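Local atomic coordinates of beta-lactamase/D-alanine Carboxypeptidase (Yersinia pestis, PDB entry 3RJU), a protein that probably acts as a serine hydrolase of the beta-lactamase and D-alanine carboxypeptidase family, a putative penicillin-binding protein. Residues Q12-I17 and V37-G42; G25-V30 and S231-M236; R59-T64 and P130-P135; H110-T115 and D165-A170. All blocks are in the same frame, centred on the assembly; numbering follows the deposited sequence.

Contact 1: Q12-I17 and V37-G42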
loop_
_atom_site.group_PDB
_atom_site.type_symbol
_atom_site.label_atom_id
_atom_site.label_comp_id
_atom_site.label_asym_id
_atom_site.label_seq_id
_atom_site.Cartn_x
_atom_site.Cartn_y
_atom_site.Cartn_z
ATOM N N GLN A 12 15.345 -15.319 14.353
ATOM C CA GLN A 12 14.789 -15.128 15.690
ATOM C C GLN A 12 13.297 -14.783 15.656
ATOM O O GLN A 12 12.588 -14.996 16.643
ATOM C CB GLN A 12 15.544 -14.026 16.437
ATOM C CG GLN A 12 16.982 -14.342 16.784
ATOM C CD GLN A 12 17.714 -13.087 17.259
ATOM O OE1 GLN A 12 17.081 -12.086 17.595
ATOM N NE2 GLN A 12 19.032 -13.127 17.260
ATOM N N TYR A 13 12.823 -14.256 14.523
ATOM C CA TYR A 13 11.465 -13.719 14.422
ATOM C C TYR A 13 10.564 -14.400 13.420
ATOM O O TYR A 13 9.353 -14.441 13.619
ATOM C CB TYR A 13 11.494 -12.211 14.091
ATOM C CG TYR A 13 11.956 -11.409 15.284
ATOM C CD1 TYR A 13 11.047 -10.962 16.226
ATOM C CD2 TYR A 13 13.315 -11.158 15.498
ATOM C CE1 TYR A 13 11.449 -10.269 17.333
ATOM C CE2 TYR A 13 13.737 -10.442 16.625
ATOM C CZ TYR A 13 12.787 -10.005 17.532
ATOM O OH TYR A 13 13.180 -9.318 18.652
ATOM N N ALA A 14 11.136 -14.891 12.325
ATOM C CA ALA A 14 10.313 -15.262 11.165
ATOM C C ALA A 14 9.282 -16.348 11.487
ATOM O O ALA A 14 8.093 -16.208 11.185
ATOM C CB ALA A 14 11.188 -15.691 9.985
ATOM N N GLU A 15 9.735 -17.439 12.094
ATOM C CA GLU A 15 8.812 -18.518 12.396
ATOM C C GLU A 15 7.771 -18.084 13.437
ATOM O O GLU A 15 6.607 -18.499 13.379
ATOM C CB GLU A 15 9.555 -19.782 12.838
ATOM C CG GLU A 15 8.720 -21.028 12.593
ATOM C CD GLU A 15 9.482 -22.308 12.841
ATOM O OE1 GLU A 15 9.286 -23.268 12.061
ATOM O OE2 GLU A 15 10.265 -22.356 13.814
ATOM N N HIS A 16 8.167 -17.226 14.373
ATOM C CA HIS A 16 7.199 -16.710 15.345
ATOM C C HIS A 16 6.093 -15.901 14.675
ATOM O O HIS A 16 4.925 -16.031 15.043
ATOM C CB HIS A 16 7.878 -15.852 16.413
ATOM C CG HIS A 16 8.686 -16.641 17.390
ATOM N ND1 HIS A 16 8.289 -17.873 17.856
ATOM C CD2 HIS A 16 9.869 -16.373 17.985
ATOM C CE1 HIS A 16 9.199 -18.334 18.696
ATOM N NE2 HIS A 16 10.163 -17.438 18.799
ATOM N N ILE A 17 6.458 -15.064 13.698
ATOM C CA ILE A 17 5.473 -14.277 12.977
ATOM C C ILE A 17 4.517 -15.202 12.235
ATOM O O ILE A 17 3.295 -14.996 12.245
ATOM C CB ILE A 17 6.154 -13.302 11.999
ATOM C CG1 ILE A 17 6.971 -12.273 12.783
ATOM C CG2 ILE A 17 5.114 -12.608 11.093
ATOM C CD1 ILE A 17 7.965 -11.471 11.927
ATOM N N VAL A 37 17.324 -11.235 2.852
ATOM C CA VAL A 37 16.966 -12.489 3.510
ATOM C C VAL A 37 15.503 -12.759 3.204
ATOM O O VAL A 37 14.634 -11.925 3.461
ATOM C CB VAL A 37 17.185 -12.436 5.040
ATOM C CG1 VAL A 37 16.823 -13.782 5.689
ATOM C CG2 VAL A 37 18.636 -12.075 5.365
ATOM N N ASN A 38 15.244 -13.914 2.599
ATOM C CA ASN A 38 13.894 -14.349 2.276
ATOM C C ASN A 38 13.521 -15.567 3.100
ATOM O O ASN A 38 14.342 -16.472 3.257
ATOM C CB ASN A 38 13.790 -14.707 0.795
ATOM C CG ASN A 38 13.830 -13.496 -0.095
ATOM O OD1 ASN A 38 12.907 -12.685 -0.086
ATOM N ND2 ASN A 38 14.889 -13.367 -0.881
ATOM N N ARG A 39 12.296 -15.594 3.615
ATOM C CA ARG A 39 11.789 -16.779 4.304
ATOM C C ARG A 39 10.369 -17.033 3.815
ATOM O O ARG A 39 9.609 -16.089 3.551
ATOM C CB ARG A 39 11.790 -16.599 5.833
ATOM C CG ARG A 39 13.166 -16.399 6.456
ATOM C CD ARG A 39 14.046 -17.626 6.280
ATOM N NE ARG A 39 15.311 -17.485 7.000
ATOM C CZ ARG A 39 16.478 -17.266 6.411
ATOM N NH1 ARG A 39 16.539 -17.184 5.090
ATOM N NH2 ARG A 39 17.585 -17.158 7.141
ATOM N N SER A 40 10.028 -18.306 3.663
ATOM C CA SER A 40 8.688 -18.708 3.278
ATOM C C SER A 40 8.234 -19.823 4.209
ATOM O O SER A 40 9.026 -20.703 4.567
ATOM C CB SER A 40 8.663 -19.236 1.839
ATOM O OG SER A 40 9.111 -18.254 0.929
ATOM N N PHE A 41 6.966 -19.791 4.593
ATOM C CA PHE A 41 6.421 -20.791 5.501
ATOM C C PHE A 41 5.027 -21.202 5.085
ATOM O O PHE A 41 4.295 -20.428 4.455
ATOM C CB PHE A 41 6.301 -20.219 6.912
ATOM C CG PHE A 41 7.587 -19.731 7.484
ATOM C CD1 PHE A 41 8.435 -20.589 8.148
ATOM C CD2 PHE A 41 7.932 -18.383 7.390
ATOM C CE1 PHE A 41 9.636 -20.123 8.687
ATOM C CE2 PHE A 41 9.119 -17.920 7.924
ATOM C CZ PHE A 41 9.970 -18.796 8.574
ATOM N N GLY A 42 4.633 -22.404 5.499
ATOM C CA GLY A 42 3.261 -22.826 5.323
ATOM C C GLY A 42 2.947 -23.270 3.913
ATOM O O GLY A 42 3.783 -23.868 3.236
#
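Phe-41 reaches from the edge strand 35-42 to helix 6-20, and its ring meets Ala-14 with its edge, not a face: Ala-14 CB lies near the ring plane, 3.6 Å from Phe-41 CZ. The adjacent ring atom Phe-41 CE1 lies 4.1 Å from Glu-15 CG. These two side chains cross at about a right angle. Glu-15 CG stands opposite its own backbone nitrogen (chi1 -156°), and the extended chain then leads its carboxylate outward. Two residues earlier on the same face of the strand, Arg-39 adds a lighter touch, CG to Ala-14 CB at 4.1 Å. Its chain bends at chi2 (-64°), bringing the guanidinium back over its own strand. There NH1 donates to Asn-38 O at 2.9 Å from above the carbonyl plane, and Val-37 CG1 packs on one guanidinium face. In the outer shell, Asp-11 forms a salt bridge with Arg-39 NE, and Phe-18 lays its ring against Phe-41 with planes some 20° apart. The contact is thus small and apolar, chiefly a ring edge on a helix methyl with aliphatic carbons of Glu-15 and Arg-39 beside it, while the charge of Arg-39 is paired one helical turn earlier.

Contact 2: G25-V30 and S231-M236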
loop_
_atom_site.group_PDB
_atom_site.type_symbol
_atom_site.label_atom_id
_atom_site.label_comp_id
_atom_site.label_asym_id
_atom_site.label_seq_id
_atom_site.Cartn_x
_atom_site.Cartn_y
_atom_site.Cartn_z
ATOM N N GLY A 25 -0.168 -19.427 4.772
ATOM C CA GLY A 25 1.136 -19.316 4.143
ATOM C C GLY A 25 1.720 -17.944 4.391
ATOM O O GLY A 25 0.984 -16.991 4.666
HETATM N N MSE A 26 3.038 -17.831 4.284
HETATM C CA MSE A 26 3.716 -16.557 4.518
HETATM C C MSE A 26 4.960 -16.423 3.654
HETATM O O MSE A 26 5.717 -17.398 3.474
HETATM C CB MSE A 26 4.115 -16.429 5.990
HETATM C CG MSE A 26 4.873 -15.146 6.309
HETATM SE SE MSE A 26 5.163 -15.023 8.215
HETATM C CE MSE A 26 6.979 -14.507 8.280
ATOM N N ALA A 27 5.182 -15.217 3.123
ATOM C CA ALA A 27 6.486 -14.861 2.588
ATOM C C ALA A 27 6.993 -13.611 3.296
ATOM O O ALA A 27 6.251 -12.644 3.492
ATOM C CB ALA A 27 6.426 -14.626 1.079
ATOM N N LEU A 28 8.272 -13.637 3.656
ATOM C CA LEU A 28 8.921 -12.539 4.364
ATOM C C LEU A 28 10.157 -12.128 3.565
ATOM O O LEU A 28 10.976 -12.987 3.186
ATOM C CB LEU A 28 9.347 -13.000 5.773
ATOM C CG LEU A 28 10.074 -11.975 6.657
ATOM C CD1 LEU A 28 9.148 -10.855 7.120
ATOM C CD2 LEU A 28 10.660 -12.697 7.869
ATOM N N VAL A 29 10.293 -10.825 3.321
ATOM C CA VAL A 29 11.407 -10.290 2.564
ATOM C C VAL A 29 12.063 -9.230 3.422
ATOM O O VAL A 29 11.411 -8.251 3.819
ATOM C CB VAL A 29 10.942 -9.617 1.248
ATOM C CG1 VAL A 29 12.134 -8.985 0.511
ATOM C CG2 VAL A 29 10.223 -10.632 0.357
ATOM N N VAL A 30 13.354 -9.415 3.696
ATOM C CA VAL A 30 14.097 -8.479 4.523
ATOM C C VAL A 30 15.263 -7.925 3.720
ATOM O O VAL A 30 16.062 -8.692 3.168
ATOM C CB VAL A 30 14.639 -9.171 5.809
ATOM C CG1 VAL A 30 15.438 -8.188 6.668
ATOM C CG2 VAL A 30 13.494 -9.777 6.620
ATOM N N SER A 231 0.987 -8.872 -6.873
ATOM C CA SER A 231 2.429 -8.880 -7.067
ATOM C C SER A 231 3.012 -10.230 -6.643
ATOM O O SER A 231 2.279 -11.238 -6.547
ATOM C CB SER A 231 3.078 -7.709 -6.313
ATOM O OG SER A 231 4.439 -7.538 -6.679
ATOM N N THR A 232 4.314 -10.261 -6.374
ATOM C CA THR A 232 4.954 -11.461 -5.839
ATOM C C THR A 232 5.990 -11.001 -4.828
ATOM O O THR A 232 6.391 -9.827 -4.836
ATOM C CB THR A 232 5.704 -12.238 -6.932
ATOM O OG1 THR A 232 6.701 -11.372 -7.502
ATOM C CG2 THR A 232 4.747 -12.742 -8.031
ATOM N N PRO A 233 6.445 -11.905 -3.955
ATOM C CA PRO A 233 7.507 -11.481 -3.046
ATOM C C PRO A 233 8.734 -10.932 -3.792
ATOM O O PRO A 233 9.270 -9.900 -3.388
ATOM C CB PRO A 233 7.843 -12.772 -2.289
ATOM C CG PRO A 233 6.491 -13.506 -2.241
ATOM C CD PRO A 233 5.926 -13.247 -3.625
ATOM N N GLU A 234 9.165 -11.574 -4.871
ATOM C CA GLU A 234 10.383 -11.112 -5.537
ATOM C C GLU A 234 10.174 -9.734 -6.197
ATOM O O GLU A 234 11.083 -8.891 -6.182
ATOM C CB GLU A 234 10.919 -12.164 -6.539
ATOM C CG GLU A 234 10.083 -12.301 -7.792
ATOM C CD GLU A 234 10.447 -13.513 -8.627
ATOM O OE1 GLU A 234 11.457 -14.193 -8.309
ATOM O OE2 GLU A 234 9.728 -13.781 -9.616
ATOM N N ASP A 235 8.992 -9.495 -6.762
ATOM C CA ASP A 235 8.712 -8.180 -7.354
ATOM C C ASP A 235 8.729 -7.119 -6.263
ATOM O O ASP A 235 9.272 -6.017 -6.467
ATOM C CB ASP A 235 7.341 -8.137 -8.044
ATOM C CG ASP A 235 7.340 -8.775 -9.429
ATOM O OD1 ASP A 235 8.307 -9.463 -9.813
ATOM O OD2 ASP A 235 6.344 -8.588 -10.147
HETATM N N MSE A 236 8.114 -7.430 -5.122
HETATM C CA MSE A 236 8.045 -6.478 -4.020
HETATM C C MSE A 236 9.410 -6.204 -3.415
HETATM O O MSE A 236 9.667 -5.083 -2.948
HETATM C CB MSE A 236 7.044 -6.932 -2.949
HETATM C CG MSE A 236 5.607 -6.986 -3.453
HETATM SE SE MSE A 236 5.017 -5.263 -4.173
HETATM C CE MSE A 236 5.392 -4.221 -2.585
#
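Behind the packing of Pro-233 on Ala-27 and Val-29, a carboxylate oxygen, Asp-235 OD2, is gripped by two groups, Asn-195 N and Thr-196 OG1. It belongs to the first turn of helix 233-241, which rests by its N-terminal end on strand 25-32 of the central antiparallel sheet, in the alpha/beta fold of serine beta-lactamases and penicillin-binding proteins. Thr-232 is the N-cap: Asp-235 N donates to Thr-232 OG1 at 3.1 Å with an N-H...O angle of 159°. Met-236 N closes the turn on Thr-232 O at 3.0 Å. Pro-233 takes the first helical position, where its nitrogen, having no hydrogen, needs no acceptor, and its ring is carried out against the strand. Pro-233 CG presses on Ala-27 CB at 3.5 Å, a firm contact between a ring corner and a methyl. Two residues on, Val-29 faces the same side. With chi1 at 177°, its CG1 lies opposite the backbone nitrogen and CG2 opposite the carbonyl carbon; the side chain crosses Pro-233 at about a right angle, and Val-29 CG2 comes 4.2 Å from Pro-233 CB. The alternate residues Met-26 (selenomethionine), Leu-28 and Val-30 serve the other face of the sheet, where they meet helix 6-20. The buried joint is thus made by apolar side chains, and the capping bond and the first helical bond probably help to hold the turn that carries the proline ring. Beside the ring, the same valine branch also approaches a backbone oxygen, Val-29 CG2 lying 3.9 Å from Pro-233 O.

Contact 3: R59-T64 and P130-P135; sequences RIASIT and PVFTWP
Val-131 supplies a methyl to each of two flat groups. Its CG1 sits 3.8 Å above the plane of the Arg-59 guanidinium, over the centre of one face, and its CG2 lies 3.5 Å above the Phe-132 ring, likewise over the centre. At the ring's edge, near its plane, comes Arg-59 NH1, 4.0 Å from Phe-132 CD2; guanidinium and ring planes are 48° apart, so this is no stack. Chi1 of 75° sets Val-131 CG1 between backbone nitrogen and carbonyl carbon and so turns it onto the arginine. The polar end of Arg-59 is held from elsewhere: NH2 bonds the carbonyl oxygens of Ser-215 and Arg-216, while NH1 donates to water 1 at 3.0 Å, which in turn donates to Val-131 O. Phe-132 occupies the third position of a type II turn, Pro-130 to Thr-133, and Thr-133 OG1 donates to Pro-130 O at 2.7 Å. The ring's far end reaches the backbone, Phe-132 CZ being 4.1 Å from Ala-61 CA. Next to it, Ser-62 OG bonds Lys-65 NZ and a bound citrate, an arrangement consistent with the SxxK active site of serine beta-lactamases and penicillin-binding proteins.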
loop_
_atom_site.group_PDB
_atom_site.type_symbol
_atom_site.label_atom_id
_atom_site.label_comp_id
_atom_site.label_asym_id
_atom_site.label_seq_id
_atom_site.Cartn_x
_atom_site.Cartn_y
_atom_site.Cartn_z
ATOM N N ARG A 59 -2.056 -10.810 -3.295
ATOM C CA ARG A 59 -2.709 -9.501 -3.305
ATOM C C ARG A 59 -1.979 -8.605 -2.314
ATOM O O ARG A 59 -1.884 -8.943 -1.119
ATOM C CB ARG A 59 -4.180 -9.607 -2.895
ATOM C CG ARG A 59 -5.009 -10.535 -3.790
ATOM C CD ARG A 59 -6.485 -10.420 -3.442
ATOM N NE ARG A 59 -7.330 -11.419 -4.100
ATOM C CZ ARG A 59 -8.015 -11.212 -5.225
ATOM N NH1 ARG A 59 -7.964 -10.039 -5.859
ATOM N NH2 ARG A 59 -8.773 -12.183 -5.713
ATOM N N ILE A 60 -1.445 -7.475 -2.778
ATOM C CA ILE A 60 -0.771 -6.591 -1.826
ATOM C C ILE A 60 -1.744 -5.658 -1.107
ATOM O O ILE A 60 -1.358 -4.939 -0.181
ATOM C CB ILE A 60 0.410 -5.794 -2.458
ATOM C CG1 ILE A 60 -0.093 -4.718 -3.435
ATOM C CG2 ILE A 60 1.395 -6.750 -3.154
ATOM C CD1 ILE A 60 1.053 -3.833 -3.978
ATOM N N ALA A 61 -3.008 -5.684 -1.522
ATOM C CA ALA A 61 -4.031 -4.857 -0.897
ATOM C C ALA A 61 -3.538 -3.412 -0.837
ATOM O O ALA A 61 -3.002 -2.919 -1.822
ATOM C CB ALA A 61 -4.422 -5.401 0.501
ATOM N N SER A 62 -3.673 -2.741 0.305
ATOM C CA SER A 62 -3.423 -1.289 0.354
ATOM C C SER A 62 -1.957 -0.845 0.240
ATOM O O SER A 62 -1.665 0.356 0.245
ATOM C CB SER A 62 -4.092 -0.659 1.581
ATOM O OG SER A 62 -5.502 -0.802 1.491
ATOM N N ILE A 63 -1.021 -1.783 0.131
ATOM C CA ILE A 63 0.332 -1.381 -0.265
ATOM C C ILE A 63 0.214 -0.666 -1.625
ATOM O O ILE A 63 1.040 0.189 -1.978
ATOM C CB ILE A 63 1.308 -2.605 -0.356
ATOM C CG1 ILE A 63 1.408 -3.331 0.995
ATOM C CG2 ILE A 63 2.675 -2.173 -0.802
ATOM C CD1 ILE A 63 1.874 -2.473 2.140
ATOM N N THR A 64 -0.850 -1.000 -2.359
ATOM C CA THR A 64 -1.192 -0.343 -3.627
ATOM C C THR A 64 -1.157 1.179 -3.492
ATOM O O THR A 64 -0.691 1.871 -4.397
ATOM C CB THR A 64 -2.613 -0.750 -4.098
ATOM O OG1 THR A 64 -2.624 -2.144 -4.430
ATOM C CG2 THR A 64 -3.040 0.060 -5.345
ATOM N N PRO A 130 -17.350 -9.267 -4.601
ATOM C CA PRO A 130 -15.963 -9.734 -4.743
ATOM C C PRO A 130 -14.957 -8.593 -4.590
ATOM O O PRO A 130 -15.182 -7.482 -5.072
ATOM C CB PRO A 130 -15.916 -10.298 -6.168
ATOM C CG PRO A 130 -17.101 -9.725 -6.863
ATOM C CD PRO A 130 -18.149 -9.538 -5.806
ATOM N N VAL A 131 -13.839 -8.876 -3.931
ATOM C CA VAL A 131 -12.912 -7.828 -3.517
ATOM C C VAL A 131 -12.300 -7.066 -4.703
ATOM O O VAL A 131 -11.955 -7.652 -5.728
ATOM C CB VAL A 131 -11.797 -8.415 -2.597
ATOM C CG1 VAL A 131 -10.788 -9.211 -3.401
ATOM C CG2 VAL A 131 -11.124 -7.314 -1.806
ATOM N N PHE A 132 -12.182 -5.750 -4.551
ATOM C CA PHE A 132 -11.518 -4.897 -5.543
ATOM C C PHE A 132 -12.242 -4.848 -6.886
ATOM O O PHE A 132 -11.609 -4.698 -7.941
ATOM C CB PHE A 132 -10.054 -5.318 -5.724
ATOM C CG PHE A 132 -9.279 -5.357 -4.441
ATOM C CD1 PHE A 132 -9.403 -4.320 -3.522
ATOM C CD2 PHE A 132 -8.442 -6.427 -4.137
ATOM C CE1 PHE A 132 -8.721 -4.343 -2.309
ATOM C CE2 PHE A 132 -7.744 -6.452 -2.918
ATOM C CZ PHE A 132 -7.888 -5.397 -2.010
ATOM N N THR A 133 -13.568 -4.936 -6.853
ATOM C CA THR A 133 -14.332 -4.876 -8.096
ATOM C C THR A 133 -15.401 -3.785 -8.139
ATOM O O THR A 133 -15.855 -3.433 -9.220
ATOM C CB THR A 133 -14.987 -6.242 -8.449
ATOM O OG1 THR A 133 -15.998 -6.550 -7.487
ATOM C CG2 THR A 133 -13.945 -7.367 -8.478
ATOM N N TRP A 134 -15.802 -3.255 -6.982
ATOM C CA TRP A 134 -16.822 -2.201 -6.907
ATOM C C TRP A 134 -16.408 -1.163 -5.850
ATOM O O TRP A 134 -15.923 -1.548 -4.783
ATOM C CB TRP A 134 -18.191 -2.800 -6.529
ATOM C CG TRP A 134 -19.302 -1.779 -6.629
ATOM C CD1 TRP A 134 -20.166 -1.605 -7.675
ATOM C CD2 TRP A 134 -19.632 -0.764 -5.665
ATOM N NE1 TRP A 134 -21.013 -0.557 -7.416
ATOM C CE2 TRP A 134 -20.704 -0.020 -6.193
ATOM C CE3 TRP A 134 -19.121 -0.411 -4.407
ATOM C CZ2 TRP A 134 -21.283 1.054 -5.505
ATOM C CZ3 TRP A 134 -19.678 0.656 -3.736
ATOM C CH2 TRP A 134 -20.758 1.375 -4.280
ATOM N N PRO A 135 -16.603 0.145 -6.124
ATOM C CA PRO A 135 -17.218 0.739 -7.319
ATOM C C PRO A 135 -16.253 0.788 -8.489
ATOM O O PRO A 135 -15.025 0.804 -8.293
ATOM C CB PRO A 135 -17.527 2.175 -6.874
ATOM C CG PRO A 135 -16.440 2.481 -5.847
ATOM C CD PRO A 135 -16.284 1.161 -5.102
HETATM O O HOH W 1 -10.493 -10.016 -7.455
#

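Contact 4: H110-T115 and D165-A170; sequences HLASHT and DLLADA
Leu-111 and Leu-167 join two helices of the helical region of this beta-lactamase-type fold, 108-113 and 162-175, each leucine using the delta methyl that stands opposite its own CA. In Leu-111 the chain leaves beside the backbone nitrogen (chi1 -57°) and runs on extended, so that CD1 strikes the backbone of the partner helix, 3.8 Å from Leu-167 CA. The same methyl is 4.0 Å from Leu-167 CB, and the side-chain roots themselves are close, Leu-111 CB to Leu-167 CB at 4.1 Å. Leu-167 takes the other course: CG lies opposite the backbone nitrogen (chi1 178°), which carries CD2 toward Ala-112. Leu-166 offers little more than its carbonyl carbon to Leu-111; its side chain turns to Arg-140 and Trp-141. Further out, the bonds are polar. Asp-165 is held by Gly-225 N and Ser-226 OG, and Asp-169 by a salt bridge to Arg-140 and by Trp-141 NE1. Helix 108-113 ends in a Schellman motif, with His-114 at positive phi, its ring stacked on Tyr-159, and Thr-115 N bonded to His-110 O at 3.0 Å. Thr-115 OG1 donates to Ser-113 OG at the same turn. Beside the leucine pair two methyls meet, Leu-167 CD2 and Ala-112 CB, 4.1 Å apart.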
loop_
_atom_site.group_PDB
_atom_site.type_symbol
_atom_site.label_atom_id
_atom_site.label_comp_id
_atom_site.label_asym_id
_atom_site.label_seq_id
_atom_site.Cartn_x
_atom_site.Cartn_y
_atom_site.Cartn_z
ATOM N N HIS A 110 -4.803 15.927 -0.495
ATOM C CA HIS A 110 -5.792 15.492 0.490
ATOM C C HIS A 110 -6.198 14.044 0.237
ATOM O O HIS A 110 -6.387 13.275 1.177
ATOM C CB HIS A 110 -7.032 16.395 0.494
ATOM C CG HIS A 110 -6.736 17.821 0.835
ATOM N ND1 HIS A 110 -7.040 18.869 -0.011
ATOM C CD2 HIS A 110 -6.156 18.371 1.931
ATOM C CE1 HIS A 110 -6.670 20.008 0.556
ATOM N NE2 HIS A 110 -6.115 19.732 1.728
ATOM N N LEU A 111 -6.369 13.678 -1.030
ATOM C CA LEU A 111 -6.712 12.293 -1.338
ATOM C C LEU A 111 -5.589 11.376 -0.858
ATOM O O LEU A 111 -5.850 10.304 -0.302
ATOM C CB LEU A 111 -6.919 12.110 -2.847
ATOM C CG LEU A 111 -7.985 13.006 -3.492
ATOM C CD1 LEU A 111 -7.909 12.833 -5.015
ATOM C CD2 LEU A 111 -9.374 12.680 -2.976
ATOM N N ALA A 112 -4.337 11.776 -1.088
ATOM C CA ALA A 112 -3.199 10.907 -0.767
ATOM C C ALA A 112 -2.933 10.758 0.730
ATOM O O ALA A 112 -2.376 9.753 1.186
ATOM C CB ALA A 112 -1.927 11.397 -1.480
ATOM N N SER A 113 -3.301 11.780 1.495
ATOM C CA SER A 113 -3.058 11.810 2.937
ATOM C C SER A 113 -4.314 11.493 3.792
ATOM O O SER A 113 -4.282 11.628 5.020
ATOM C CB SER A 113 -2.509 13.179 3.353
ATOM O OG SER A 113 -3.437 14.221 3.036
ATOM N N HIS A 114 -5.409 11.087 3.151
ATOM C CA HIS A 114 -6.644 10.707 3.857
ATOM C C HIS A 114 -7.352 11.877 4.547
ATOM O O HIS A 114 -8.123 11.688 5.509
ATOM C CB HIS A 114 -6.402 9.559 4.863
ATOM C CG HIS A 114 -5.776 8.356 4.239
ATOM N ND1 HIS A 114 -6.435 7.538 3.336
ATOM C CD2 HIS A 114 -4.527 7.854 4.362
ATOM C CE1 HIS A 114 -5.615 6.578 2.942
ATOM N NE2 HIS A 114 -4.451 6.749 3.547
ATOM N N THR A 115 -7.097 13.085 4.049
ATOM C CA THR A 115 -7.663 14.275 4.685
ATOM C C THR A 115 -8.717 14.993 3.827
ATOM O O THR A 115 -9.054 16.160 4.079
ATOM C CB THR A 115 -6.559 15.273 5.094
ATOM O OG1 THR A 115 -5.780 15.617 3.942
ATOM C CG2 THR A 115 -5.665 14.648 6.183
ATOM N N ASP A 165 -8.863 5.723 -5.135
ATOM C CA ASP A 165 -9.238 5.375 -6.503
ATOM C C ASP A 165 -9.576 6.633 -7.320
ATOM O O ASP A 165 -9.228 6.725 -8.506
ATOM C CB ASP A 165 -10.349 4.331 -6.495
ATOM C CG ASP A 165 -9.862 3.016 -5.942
ATOM O OD1 ASP A 165 -8.764 2.602 -6.382
ATOM O OD2 ASP A 165 -10.538 2.435 -5.059
ATOM N N LEU A 166 -10.219 7.612 -6.683
ATOM C CA LEU A 166 -10.394 8.909 -7.344
ATOM C C LEU A 166 -9.035 9.528 -7.707
ATOM O O LEU A 166 -8.899 10.145 -8.751
ATOM C CB LEU A 166 -11.215 9.883 -6.493
ATOM C CG LEU A 166 -12.697 9.504 -6.325
ATOM C CD1 LEU A 166 -13.362 10.359 -5.245
ATOM C CD2 LEU A 166 -13.468 9.612 -7.648
ATOM N N LEU A 167 -8.043 9.374 -6.837
ATOM C CA LEU A 167 -6.701 9.859 -7.134
ATOM C C LEU A 167 -6.145 9.175 -8.381
ATOM O O LEU A 167 -5.600 9.836 -9.278
ATOM C CB LEU A 167 -5.765 9.637 -5.947
ATOM C CG LEU A 167 -4.308 10.055 -6.129
ATOM C CD1 LEU A 167 -4.180 11.530 -6.538
ATOM C CD2 LEU A 167 -3.517 9.767 -4.845
ATOM N N ALA A 168 -6.278 7.852 -8.452
ATOM C CA ALA A 168 -5.790 7.122 -9.622
ATOM C C ALA A 168 -6.496 7.627 -10.866
ATOM O O ALA A 168 -5.852 7.825 -11.892
ATOM C CB ALA A 168 -6.010 5.614 -9.472
ATOM N N ASP A 169 -7.807 7.860 -10.761
ATOM C CA ASP A 169 -8.586 8.382 -11.894
ATOM C C ASP A 169 -8.009 9.729 -12.362
ATOM O O ASP A 169 -7.887 9.999 -13.578
ATOM C CB ASP A 169 -10.052 8.605 -11.512
ATOM C CG ASP A 169 -10.774 7.323 -11.070
ATOM O OD1 ASP A 169 -10.315 6.192 -11.373
ATOM O OD2 ASP A 169 -11.830 7.456 -10.412
ATOM N N ALA A 170 -7.689 10.584 -11.397
ATOM C CA ALA A 170 -7.192 11.918 -11.708
ATOM C C ALA A 170 -5.831 11.826 -12.386
ATOM O O ALA A 170 -5.555 12.540 -13.357
ATOM C CB ALA A 170 -7.096 12.751 -10.424
#

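In the fold
Contacts 1 and 2 work on opposite faces of one sheet: their strands 35-42 and 25-32 are neighbours, bonded through pairs such as Arg-39 O with Leu-28 N, with helix 6-20 on one face and helix 233-241 on the other. Contact 1 lies at the sheet's edge, partly buried and bordered by charge, whereas contact 2 is buried and apolar. Contact 2 passes on to contact 3 through Met-236, which packs on Ile-60 and Ile-63. Contact 3, of loops, is partly buried and water-bridged beside the probable active site. Contact 4 is a buried helix pair. The centres of contacts 3 and 4 are about 15 Å apart, and those of contacts 1 and 4 about 34 Å.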